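Local coordinates for pngf-ii (Elizabethkingia meningoseptica, PDB 4R4X), which probably removes N-linked glycans from glycoproteins by cleaving the bond between the sugar chain and its asparagine, as a peptide:N-glycosidase of the PNGase F family, at residues Q209-G212 / I217-K220; I232-K237 / G249-I254; I346-G351 / H358-E363. All coordinates share one frame; numbering follows the deposited sequence.

Contact 1 of 3, residues Q209-G212 / I217-K220; sequences QRFG and ILKK
The phenyl ring of F211 meets L218 through one carbon of its rim: CE2 lies 4.1 Å from CD2 of L218, the methyl approaching the ring obliquely. The leucine, with CG anti to its backbone N (chi1 -167°), sends CD2 to that ring, and Y263 of helix 262-268 packs against the same side chain. The R210 guanidinium, the other flat group, also has I217 CG2 obliquely near it, and R210 CG comes to 4.3 Å from I217 CG2.

Between the backbones, Q209 and L218 form an antiparallel hydrogen-bonded pair: Q209 N donates to L218 O at 2.9 Å, and L218 N returns a bond to Q209 O at 2.8 Å. R210 and I217 follow as a non-hydrogen-bonded pair, their side chains starting out on the face opposite those of Q209 and L218. The CA of I217 makes a further C-H...O contact with Q209 O, 3.4 Å away.

Q209 NE2 bonds to the hydroxyl of Y263, while the R210 guanidinium forms salt bridges to E194 (NH1) and D205 (NH2) and a hydrogen bond to the carbonyl of K203. The two bonds between Q209 and L218 set the register of this beta hairpin at the border of its sheet. Long side chains suit the partly exposed outer strand: aliphatic parts pack on I217 and L218, ends bind polar groups, and the two acids probably stabilise the charge of R210.

Contact 2 of 3, residues I232-K237 / G249-I254; sequences IFVELK and GDVFII
V251 touches L236 and V234 with a different methyl for each. Its CG2 comes to 3.7 Å from L236 CD1, the tighter of the two meetings, while CG1 lies 4.2 Å from V234 CG2. With CG1 anti to the backbone N (chi1 180°), the valine spreads its methyls between partners two residues apart. The side chains of L236 and V251 pass alongside one another, pointing opposite ways, and touch through one methyl each.

All three CB atoms point toward the opposing segment, as expected in the apolar face-to-face packing of a beta sandwich, consistent with the jelly-roll domains of the PNGase F family. The CA atoms of L236 and V251, the nearest pair, stay 8.4 Å apart, and the contact between the two segments is made by side chains.

Around this first shell, M300 of strand 297-303 packs on V234 and L236, and L362 and I360 of adjoining strand 358-367 touch them within their own sheet. Backbone bonds of V234 to Q330 and of L236 to Y328 hold both in place. D250 and F252, on either side of V251, bond through their backbones to F349 and G347 of strand 343-350. Alternation directs the CB atoms of E235 and D250 away from the interface.

Branched aliphatic residues suit this buried site, adding no polar atoms that would need partners. Cohesion between the segments thus rests on dispersion and the hydrophobic effect.

Contact 3 of 3, residues I346-G351 / H358-E363; sequences IGAFIG and HQISLE
I350 has the most surface buried here, and its two branches do separate work. The CG2 methyl sits over one face of the H358 imidazole, 4.0 Å from the ring centroid and 18° off its normal, a CH-pi contact. Because CG2 is anti to the backbone N, the CG1 branch is left beside that nitrogen (chi1 -59°), and its CD1 reaches both the CB of H358 and, at 3.9 Å, CG2 of I360. A beta-branched isoleucine suits the place because one residue can serve a ring and an aliphatic neighbour together.

I360, the second most buried, also divides its branches. While CG2 takes the CD1 of I350, its own CD1 extends to the CB of A348, 3.5 Å away. The small alanine fits opposite so long a chain, and the next pair along, I346 and L362, meets more loosely, with CD1 of I346 4.5 Å from CD2 of L362.

Histidine suits the buried position of H358 because its ring offers a face to I350 while both nitrogens find polar partners: NE2 bonds to D243 and ND1 to Q238, which should fix the rotation of the ring.

The axes of the two segments come no nearer than 9.3 Å, at 150°, as befits strands of two facing sheets in a beta sandwich. Strand 343-350 lies between strands 216-222 and 248-253 in one layer, whereas strand 358-367 lies between strands 186-196 and 231-240 in the other.

The three contacts come in series along the chain, all within the range of the Peptide-N-glycosidase F N-terminal family. Contact 1 is a hairpin at one border of the sheet in which strands 216-222, 343-350 and 248-253 are successive neighbours; contacts 2 and 3 pack that sheet onto the sheet of strands 186-196, 358-367, 231-240 and 326-331. The centres of contacts 2 and 3 lie about 8 Å apart, and that of contact 1 is about 10 Å from contact 3 and 14 Å from contact 2. Backbone pairing along the layers and apolar packing between them thus form one continuous beta-sandwich framework.

Contact 1 of 3, residues Q209-G212 / I217-K220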
ATOM      1  N   GLN A 209       5.059 -20.295 -10.264  1.00 16.93           N
ATOM      2  CA  GLN A 209       4.226 -21.447 -10.550  1.00 17.05           C
ATOM      3  C   GLN A 209       2.892 -20.981 -11.119  1.00 16.91           C
ATOM      4  O   GLN A 209       2.329 -19.953 -10.680  1.00 15.66           O
ATOM      5  CB  GLN A 209       4.019 -22.270  -9.292  1.00 18.97           C
ATOM      6  CG  GLN A 209       5.336 -22.729  -8.669  1.00 21.16           C
ATOM      7  CD  GLN A 209       5.150 -23.297  -7.275  1.00 22.37           C
ATOM      8  OE1 GLN A 209       5.671 -22.773  -6.295  1.00 29.44           O
ATOM      9  NE2 GLN A 209       4.437 -24.366  -7.191  1.00 23.18           N
ATOM     10  N   ARG A 210       2.373 -21.737 -12.076  1.00 16.23           N
ATOM     11  CA  ARG A 210       1.119 -21.374 -12.737  1.00 16.00           C
ATOM     12  C   ARG A 210       0.156 -22.536 -12.706  1.00 16.28           C
ATOM     13  O   ARG A 210       0.512 -23.659 -13.044  1.00 15.91           O
ATOM     14  CB  ARG A 210       1.364 -20.960 -14.185  1.00 15.49           C
ATOM     15  CG  ARG A 210       2.418 -19.880 -14.341  1.00 15.96           C
ATOM     16  CD  ARG A 210       2.439 -19.274 -15.750  1.00 15.96           C
ATOM     17  NE  ARG A 210       3.275 -18.071 -15.739  1.00 16.49           N
ATOM     18  CZ  ARG A 210       4.604 -18.070 -15.680  1.00 17.49           C
ATOM     19  NH1 ARG A 210       5.257 -16.916 -15.619  1.00 19.15           N
ATOM     20  NH2 ARG A 210       5.302 -19.216 -15.667  1.00 17.93           N
ATOM     21  N   PHE A 211      -1.069 -22.276 -12.295  1.00 14.96           N
ATOM     22  CA  PHE A 211      -2.071 -23.329 -12.202  1.00 15.00           C
ATOM     23  C   PHE A 211      -3.333 -22.845 -12.910  1.00 14.80           C
ATOM     24  O   PHE A 211      -3.397 -21.698 -13.369  1.00 13.95           O
ATOM     25  CB  PHE A 211      -2.381 -23.648 -10.740  1.00 15.55           C
ATOM     26  CG  PHE A 211      -1.178 -24.037  -9.919  1.00 15.69           C
ATOM     27  CD1 PHE A 211      -0.748 -25.372  -9.861  1.00 15.99           C
ATOM     28  CD2 PHE A 211      -0.464 -23.078  -9.221  1.00 16.01           C
ATOM     29  CE1 PHE A 211       0.356 -25.718  -9.098  1.00 16.28           C
ATOM     30  CE2 PHE A 211       0.634 -23.415  -8.467  1.00 16.73           C
ATOM     31  CZ  PHE A 211       1.055 -24.735  -8.413  1.00 16.93           C
ATOM     32  N   GLY A 212      -4.331 -23.718 -13.028  1.00 14.91           N
ATOM     33  CA  GLY A 212      -5.607 -23.350 -13.625  1.00 14.90           C
ATOM     34  C   GLY A 212      -5.454 -22.901 -15.069  1.00 14.87           C
ATOM     35  O   GLY A 212      -6.148 -21.988 -15.517  1.00 13.90           O
ATOM     36  N   ILE A 217      -1.339 -17.498 -10.715  1.00 13.74           N
ATOM     37  CA  ILE A 217       0.109 -17.390 -10.600  1.00 14.50           C
ATOM     38  C   ILE A 217       0.512 -17.318  -9.118  1.00 15.55           C
ATOM     39  O   ILE A 217      -0.130 -16.615  -8.314  1.00 15.53           O
ATOM     40  CB  ILE A 217       0.688 -16.193 -11.397  1.00 14.34           C
ATOM     41  CG1 ILE A 217       0.090 -14.860 -10.941  1.00 14.85           C
ATOM     42  CG2 ILE A 217       0.428 -16.382 -12.892  1.00 15.43           C
ATOM     43  CD1 ILE A 217       0.581 -13.665 -11.733  1.00 14.65           C
ATOM     44  N   LEU A 218       1.602 -17.995  -8.768  1.00 15.33           N
ATOM     45  CA  LEU A 218       1.968 -18.188  -7.358  1.00 17.13           C
ATOM     46  C   LEU A 218       3.482 -18.137  -7.179  1.00 16.84           C
ATOM     47  O   LEU A 218       4.207 -18.643  -8.017  1.00 16.65           O
ATOM     48  CB  LEU A 218       1.475 -19.564  -6.909  1.00 19.15           C
ATOM     49  CG  LEU A 218       1.492 -19.820  -5.404  1.00 21.70           C
ATOM     50  CD1 LEU A 218       0.333 -19.093  -4.768  1.00 22.53           C
ATOM     51  CD2 LEU A 218       1.368 -21.299  -5.055  1.00 23.01           C
ATOM     52  N   LYS A 219       3.956 -17.545  -6.090  1.00 16.26           N
ATOM     53  CA  LYS A 219       5.370 -17.651  -5.752  1.00 17.37           C
ATOM     54  C   LYS A 219       5.573 -17.660  -4.249  1.00 17.55           C
ATOM     55  O   LYS A 219       4.641 -17.392  -3.476  1.00 16.84           O
ATOM     56  CB  LYS A 219       6.195 -16.540  -6.401  1.00 17.70           C
ATOM     57  CG  LYS A 219       5.892 -15.143  -5.938  1.00 18.64           C
ATOM     58  CD  LYS A 219       7.037 -14.149  -6.211  1.00 19.74           C
ATOM     59  CE  LYS A 219       7.538 -14.173  -7.633  1.00 19.45           C
ATOM     60  NZ  LYS A 219       8.580 -13.139  -7.876  1.00 19.24           N
ATOM     61  N   LYS A 220       6.793 -17.993  -3.850  1.00 18.37           N
ATOM     62  CA  LYS A 220       7.190 -17.909  -2.452  1.00 20.17           C
ATOM     63  C   LYS A 220       7.886 -16.573  -2.248  1.00 20.33           C
ATOM     64  O   LYS A 220       8.738 -16.170  -3.069  1.00 19.31           O
ATOM     65  CB  LYS A 220       8.145 -19.042  -2.074  1.00 23.44           C
ATOM     66  CG  LYS A 220       7.530 -20.422  -2.038  1.00 27.06           C
ATOM     67  CD  LYS A 220       8.440 -21.462  -1.373  1.00 30.97           C
ATOM     68  CE  LYS A 220       9.800 -21.531  -2.060  1.00 33.95           C
ATOM     69  NZ  LYS A 220      10.483 -22.855  -1.902  1.00 38.79           N
TER

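Contact 2 of 3, residues I232-K237 / G249-I254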
ATOM      1  N   ILE A 232       0.447  -2.536   6.969  1.00 12.16           N
ATOM      2  CA  ILE A 232       0.735  -3.373   5.806  1.00 12.39           C
ATOM      3  C   ILE A 232      -0.344  -3.181   4.748  1.00 11.98           C
ATOM      4  O   ILE A 232      -1.548  -3.231   5.051  1.00 11.25           O
ATOM      5  CB  ILE A 232       0.758  -4.870   6.147  1.00 12.58           C
ATOM      6  CG1 ILE A 232       1.538  -5.178   7.424  1.00 13.06           C
ATOM      7  CG2 ILE A 232       1.362  -5.639   4.987  1.00 12.92           C
ATOM      8  CD1 ILE A 232       1.254  -6.558   7.980  1.00 13.50           C
ATOM      9  N   PHE A 233       0.096  -2.970   3.515  1.00 11.61           N
ATOM     10  CA  PHE A 233      -0.794  -2.765   2.398  1.00 12.01           C
ATOM     11  C   PHE A 233      -0.359  -3.676   1.243  1.00 12.29           C
ATOM     12  O   PHE A 233       0.821  -4.042   1.121  1.00 12.88           O
ATOM     13  CB  PHE A 233      -0.734  -1.311   1.892  1.00 12.04           C
ATOM     14  CG  PHE A 233      -1.371  -0.303   2.800  1.00 12.26           C
ATOM     15  CD1 PHE A 233      -0.757   0.089   3.955  1.00 12.40           C
ATOM     16  CD2 PHE A 233      -2.586   0.303   2.444  1.00 12.88           C
ATOM     17  CE1 PHE A 233      -1.347   1.034   4.783  1.00 12.57           C
ATOM     18  CE2 PHE A 233      -3.187   1.250   3.272  1.00 13.07           C
ATOM     19  CZ  PHE A 233      -2.564   1.603   4.450  1.00 12.38           C
ATOM     20  N   VAL A 234      -1.330  -4.039   0.404  1.00 12.27           N
ATOM     21  CA  VAL A 234      -1.071  -4.801  -0.793  1.00 12.13           C
ATOM     22  C   VAL A 234      -1.582  -3.992  -1.953  1.00 12.13           C
ATOM     23  O   VAL A 234      -2.698  -3.468  -1.881  1.00 11.77           O
ATOM     24  CB  VAL A 234      -1.726  -6.195  -0.749  1.00 12.41           C
ATOM     25  CG1 VAL A 234      -3.233  -6.119  -0.490  1.00 12.61           C
ATOM     26  CG2 VAL A 234      -1.434  -6.957  -2.027  1.00 12.69           C
ATOM     27  N   GLU A 235      -0.760  -3.879  -3.000  1.00 12.77           N
ATOM     28  CA  GLU A 235      -1.109  -3.093  -4.195  1.00 13.69           C
ATOM     29  C   GLU A 235      -0.967  -3.872  -5.497  1.00 13.18           C
ATOM     30  O   GLU A 235       0.092  -4.426  -5.805  1.00 11.93           O
ATOM     31  CB  GLU A 235      -0.282  -1.816  -4.284  1.00 14.82           C
ATOM     32  CG  GLU A 235      -0.754  -0.863  -5.400  1.00 16.26           C
ATOM     33  CD  GLU A 235      -0.068   0.501  -5.322  1.00 17.63           C
ATOM     34  OE1 GLU A 235      -0.736   1.533  -5.498  1.00 18.88           O
ATOM     35  OE2 GLU A 235       1.157   0.544  -5.090  1.00 19.89           O
ATOM     36  N   LEU A 236      -2.051  -3.887  -6.269  1.00 13.41           N
ATOM     37  CA  LEU A 236      -2.111  -4.583  -7.538  1.00 13.94           C
ATOM     38  C   LEU A 236      -2.472  -3.585  -8.631  1.00 14.39           C
ATOM     39  O   LEU A 236      -3.321  -2.691  -8.413  1.00 14.11           O
ATOM     40  CB  LEU A 236      -3.168  -5.697  -7.474  1.00 15.13           C
ATOM     41  CG  LEU A 236      -3.252  -6.532  -8.769  1.00 16.87           C
ATOM     42  CD1 LEU A 236      -3.336  -8.017  -8.493  1.00 18.65           C
ATOM     43  CD2 LEU A 236      -4.403  -6.091  -9.631  1.00 18.44           C
ATOM     44  N   LYS A 237      -1.832  -3.730  -9.788  1.00 13.74           N
ATOM     45  CA  LYS A 237      -2.167  -2.935 -10.968  1.00 14.23           C
ATOM     46  C   LYS A 237      -2.535  -3.919 -12.061  1.00 13.76           C
ATOM     47  O   LYS A 237      -1.919  -4.963 -12.181  1.00 13.74           O
ATOM     48  CB  LYS A 237      -0.978  -2.076 -11.425  1.00 15.60           C
ATOM     49  CG  LYS A 237      -0.346  -1.170 -10.395  1.00 18.17           C
ATOM     50  CD  LYS A 237      -1.287  -0.098  -9.863  1.00 19.08           C
ATOM     51  CE  LYS A 237      -0.565   0.801  -8.849  1.00 20.25           C
ATOM     52  NZ  LYS A 237       0.526   1.590  -9.499  1.00 20.98           N
ATOM     53  N   GLY A 249     -11.359 -11.678  -9.360  1.00 13.58           N
ATOM     54  CA  GLY A 249      -9.967 -11.727  -8.970  1.00 14.35           C
ATOM     55  C   GLY A 249      -9.752 -11.864  -7.458  1.00 14.46           C
ATOM     56  O   GLY A 249     -10.586 -11.464  -6.625  1.00 13.38           O
ATOM     57  N   ASP A 250      -8.615 -12.448  -7.110  1.00 14.78           N
ATOM     58  CA  ASP A 250      -8.178 -12.538  -5.720  1.00 15.52           C
ATOM     59  C   ASP A 250      -6.671 -12.434  -5.692  1.00 14.95           C
ATOM     60  O   ASP A 250      -5.988 -13.013  -6.537  1.00 14.46           O
ATOM     61  CB  ASP A 250      -8.529 -13.908  -5.121  1.00 17.70           C
ATOM     62  CG  ASP A 250      -9.695 -13.872  -4.142  1.00 20.42           C
ATOM     63  OD1 ASP A 250     -10.142 -12.796  -3.694  1.00 24.34           O
ATOM     64  OD2 ASP A 250     -10.171 -14.969  -3.796  1.00 21.35           O
ATOM     65  N   VAL A 251      -6.166 -11.724  -4.701  1.00 14.10           N
ATOM     66  CA  VAL A 251      -4.801 -11.871  -4.233  1.00 13.65           C
ATOM     67  C   VAL A 251      -4.941 -12.649  -2.935  1.00 13.35           C
ATOM     68  O   VAL A 251      -5.733 -12.274  -2.048  1.00 13.31           O
ATOM     69  CB  VAL A 251      -4.129 -10.527  -3.977  1.00 13.29           C
ATOM     70  CG1 VAL A 251      -2.709 -10.729  -3.481  1.00 13.43           C
ATOM     71  CG2 VAL A 251      -4.149  -9.686  -5.243  1.00 14.05           C
ATOM     72  N   PHE A 252      -4.216 -13.757  -2.854  1.00 13.09           N
ATOM     73  CA  PHE A 252      -4.388 -14.708  -1.773  1.00 13.43           C
ATOM     74  C   PHE A 252      -3.050 -15.171  -1.242  1.00 13.34           C
ATOM     75  O   PHE A 252      -2.023 -15.042  -1.915  1.00 12.03           O
ATOM     76  CB  PHE A 252      -5.227 -15.918  -2.222  1.00 14.16           C
ATOM     77  CG  PHE A 252      -4.612 -16.737  -3.326  1.00 13.88           C
ATOM     78  CD1 PHE A 252      -4.842 -16.429  -4.653  1.00 13.76           C
ATOM     79  CD2 PHE A 252      -3.810 -17.837  -3.031  1.00 14.07           C
ATOM     80  CE1 PHE A 252      -4.269 -17.182  -5.678  1.00 14.15           C
ATOM     81  CE2 PHE A 252      -3.256 -18.607  -4.043  1.00 14.68           C
ATOM     82  CZ  PHE A 252      -3.469 -18.266  -5.380  1.00 14.75           C
ATOM     83  N   ILE A 253      -3.075 -15.649  -0.011  1.00 14.36           N
ATOM     84  CA  ILE A 253      -1.963 -16.379   0.581  1.00 14.18           C
ATOM     85  C   ILE A 253      -2.466 -17.755   1.003  1.00 14.13           C
ATOM     86  O   ILE A 253      -3.680 -17.974   1.175  1.00 14.13           O
ATOM     87  CB  ILE A 253      -1.295 -15.635   1.766  1.00 14.75           C
ATOM     88  CG1 ILE A 253      -2.290 -15.371   2.889  1.00 14.08           C
ATOM     89  CG2 ILE A 253      -0.689 -14.312   1.294  1.00 16.14           C
ATOM     90  CD1 ILE A 253      -1.688 -14.824   4.163  1.00 14.42           C
ATOM     91  N   ILE A 254      -1.527 -18.691   1.180  1.00 14.40           N
ATOM     92  CA  ILE A 254      -1.876 -20.057   1.494  1.00 14.20           C
ATOM     93  C   ILE A 254      -1.369 -20.408   2.899  1.00 15.04           C
ATOM     94  O   ILE A 254      -0.157 -20.615   3.091  1.00 15.17           O
ATOM     95  CB  ILE A 254      -1.305 -21.037   0.443  1.00 14.65           C
ATOM     96  CG1 ILE A 254      -1.887 -20.723  -0.934  1.00 15.15           C
ATOM     97  CG2 ILE A 254      -1.638 -22.475   0.832  1.00 14.36           C
ATOM     98  CD1 ILE A 254      -1.281 -21.492  -2.076  1.00 15.37           C
TER

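Contact 3 of 3, residues I346-G351 / H358-E363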
ATOM      1  N   ILE A 346       2.201 -16.780  -1.955  1.00 16.62           N
ATOM      2  CA  ILE A 346       1.317 -15.669  -2.331  1.00 16.17           C
ATOM      3  C   ILE A 346       0.987 -15.736  -3.826  1.00 15.77           C
ATOM      4  O   ILE A 346       1.858 -16.009  -4.667  1.00 15.57           O
ATOM      5  CB  ILE A 346       1.894 -14.291  -1.926  1.00 16.34           C
ATOM      6  CG1 ILE A 346       0.988 -13.133  -2.401  1.00 16.62           C
ATOM      7  CG2 ILE A 346       3.299 -14.087  -2.482  1.00 17.30           C
ATOM      8  CD1 ILE A 346       1.243 -11.836  -1.666  1.00 16.59           C
ATOM      9  N   GLY A 347      -0.289 -15.534  -4.147  1.00 14.07           N
ATOM     10  CA  GLY A 347      -0.745 -15.691  -5.519  1.00 14.21           C
ATOM     11  C   GLY A 347      -1.772 -14.688  -5.965  1.00 13.33           C
ATOM     12  O   GLY A 347      -2.314 -13.913  -5.179  1.00 11.78           O
ATOM     13  N   ALA A 348      -2.012 -14.697  -7.267  1.00 13.47           N
ATOM     14  CA  ALA A 348      -3.057 -13.880  -7.836  1.00 13.34           C
ATOM     15  C   ALA A 348      -3.856 -14.765  -8.774  1.00 13.13           C
ATOM     16  O   ALA A 348      -3.295 -15.643  -9.427  1.00 13.88           O
ATOM     17  CB  ALA A 348      -2.452 -12.707  -8.570  1.00 13.24           C
ATOM     18  N   PHE A 349      -5.169 -14.559  -8.783  1.00 12.76           N
ATOM     19  CA  PHE A 349      -6.109 -15.299  -9.616  1.00 13.16           C
ATOM     20  C   PHE A 349      -6.963 -14.297 -10.363  1.00 12.95           C
ATOM     21  O   PHE A 349      -7.444 -13.335  -9.769  1.00 12.43           O
ATOM     22  CB  PHE A 349      -7.008 -16.187  -8.738  1.00 13.21           C
ATOM     23  CG  PHE A 349      -8.285 -16.656  -9.389  1.00 14.14           C
ATOM     24  CD1 PHE A 349      -8.281 -17.638 -10.371  1.00 14.47           C
ATOM     25  CD2 PHE A 349      -9.515 -16.158  -8.971  1.00 14.88           C
ATOM     26  CE1 PHE A 349      -9.468 -18.077 -10.943  1.00 14.72           C
ATOM     27  CE2 PHE A 349     -10.708 -16.608  -9.520  1.00 14.67           C
ATOM     28  CZ  PHE A 349     -10.691 -17.569 -10.506  1.00 14.71           C
ATOM     29  N   ILE A 350      -7.122 -14.507 -11.665  1.00 13.55           N
ATOM     30  CA  ILE A 350      -8.201 -13.866 -12.425  1.00 13.65           C
ATOM     31  C   ILE A 350      -8.858 -14.953 -13.286  1.00 14.01           C
ATOM     32  O   ILE A 350      -8.251 -15.473 -14.227  1.00 14.20           O
ATOM     33  CB  ILE A 350      -7.706 -12.699 -13.306  1.00 13.74           C
ATOM     34  CG1 ILE A 350      -7.030 -11.620 -12.449  1.00 13.84           C
ATOM     35  CG2 ILE A 350      -8.897 -12.108 -14.066  1.00 14.11           C
ATOM     36  CD1 ILE A 350      -6.327 -10.532 -13.236  1.00 14.34           C
ATOM     37  N   GLY A 351     -10.090 -15.315 -12.943  1.00 15.42           N
ATOM     38  CA  GLY A 351     -10.806 -16.337 -13.664  1.00 16.38           C
ATOM     39  C   GLY A 351     -11.179 -15.818 -15.037  1.00 17.29           C
ATOM     40  O   GLY A 351     -11.993 -14.912 -15.143  1.00 18.45           O
ATOM     41  N   HIS A 358      -4.923 -11.096 -19.136  1.00 13.58           N
ATOM     42  CA  HIS A 358      -4.655  -9.906 -18.345  1.00 13.09           C
ATOM     43  C   HIS A 358      -3.179  -9.838 -18.028  1.00 13.19           C
ATOM     44  O   HIS A 358      -2.475 -10.841 -18.107  1.00 13.36           O
ATOM     45  CB  HIS A 358      -5.412  -9.947 -17.008  1.00 13.04           C
ATOM     46  CG  HIS A 358      -6.884 -10.057 -17.175  1.00 12.89           C
ATOM     47  ND1 HIS A 358      -7.726  -8.985 -16.999  1.00 13.43           N
ATOM     48  CD2 HIS A 358      -7.663 -11.092 -17.561  1.00 12.30           C
ATOM     49  CE1 HIS A 358      -8.970  -9.367 -17.226  1.00 13.22           C
ATOM     50  NE2 HIS A 358      -8.953 -10.633 -17.586  1.00 12.93           N
ATOM     51  N   GLN A 359      -2.716  -8.649 -17.670  1.00 14.00           N
ATOM     52  CA  GLN A 359      -1.370  -8.436 -17.161  1.00 15.59           C
ATOM     53  C   GLN A 359      -1.503  -7.728 -15.807  1.00 15.24           C
ATOM     54  O   GLN A 359      -2.256  -6.753 -15.700  1.00 14.01           O
ATOM     55  CB  GLN A 359      -0.622  -7.532 -18.126  1.00 17.48           C
ATOM     56  CG  GLN A 359       0.849  -7.499 -17.925  1.00 21.18           C
ATOM     57  CD  GLN A 359       1.474  -6.787 -19.100  1.00 23.35           C
ATOM     58  OE1 GLN A 359       1.507  -7.324 -20.199  1.00 25.20           O
ATOM     59  NE2 GLN A 359       1.882  -5.557 -18.892  1.00 24.02           N
ATOM     60  N   ILE A 360      -0.787  -8.215 -14.794  1.00 14.46           N
ATOM     61  CA  ILE A 360      -0.739  -7.527 -13.505  1.00 14.45           C
ATOM     62  C   ILE A 360       0.677  -7.306 -12.962  1.00 14.17           C
ATOM     63  O   ILE A 360       1.659  -7.942 -13.402  1.00 13.23           O
ATOM     64  CB  ILE A 360      -1.546  -8.271 -12.406  1.00 15.63           C
ATOM     65  CG1 ILE A 360      -0.779  -9.500 -11.929  1.00 17.13           C
ATOM     66  CG2 ILE A 360      -2.922  -8.644 -12.916  1.00 15.88           C
ATOM     67  CD1 ILE A 360      -1.304 -10.120 -10.663  1.00 19.37           C
ATOM     68  N   SER A 361       0.743  -6.369 -12.015  1.00 13.75           N
ATOM     69  CA  SER A 361       1.852  -6.199 -11.099  1.00 14.01           C
ATOM     70  C   SER A 361       1.289  -6.265  -9.689  1.00 13.09           C
ATOM     71  O   SER A 361       0.130  -5.930  -9.475  1.00 13.21           O
ATOM     72  CB  SER A 361       2.564  -4.863 -11.331  1.00 15.31           C
ATOM     73  OG  SER A 361       3.100  -4.843 -12.667  1.00 17.81           O
ATOM     74  N   LEU A 362       2.110  -6.703  -8.746  1.00 12.76           N
ATOM     75  CA  LEU A 362       1.703  -6.867  -7.363  1.00 12.89           C
ATOM     76  C   LEU A 362       2.884  -6.696  -6.416  1.00 13.72           C
ATOM     77  O   LEU A 362       3.967  -7.274  -6.647  1.00 13.95           O
ATOM     78  CB  LEU A 362       1.117  -8.255  -7.167  1.00 12.89           C
ATOM     79  CG  LEU A 362       0.694  -8.641  -5.761  1.00 12.70           C
ATOM     80  CD1 LEU A 362      -0.518  -7.821  -5.386  1.00 12.62           C
ATOM     81  CD2 LEU A 362       0.400 -10.134  -5.714  1.00 12.74           C
ATOM     82  N   GLU A 363       2.665  -5.932  -5.344  1.00 13.53           N
ATOM     83  CA  GLU A 363       3.645  -5.775  -4.275  1.00 13.96           C
ATOM     84  C   GLU A 363       2.943  -5.602  -2.929  1.00 14.18           C
ATOM     85  O   GLU A 363       1.747  -5.284  -2.866  1.00 13.69           O
ATOM     86  CB  GLU A 363       4.591  -4.591  -4.570  1.00 14.86           C
ATOM     87  CG  GLU A 363       3.934  -3.215  -4.511  1.00 16.20           C
ATOM     88  CD  GLU A 363       4.841  -2.073  -4.950  1.00 18.34           C
ATOM     89  OE1 GLU A 363       4.773  -0.985  -4.331  1.00 18.00           O
ATOM     90  OE2 GLU A 363       5.633  -2.248  -5.907  1.00 20.52           O
TER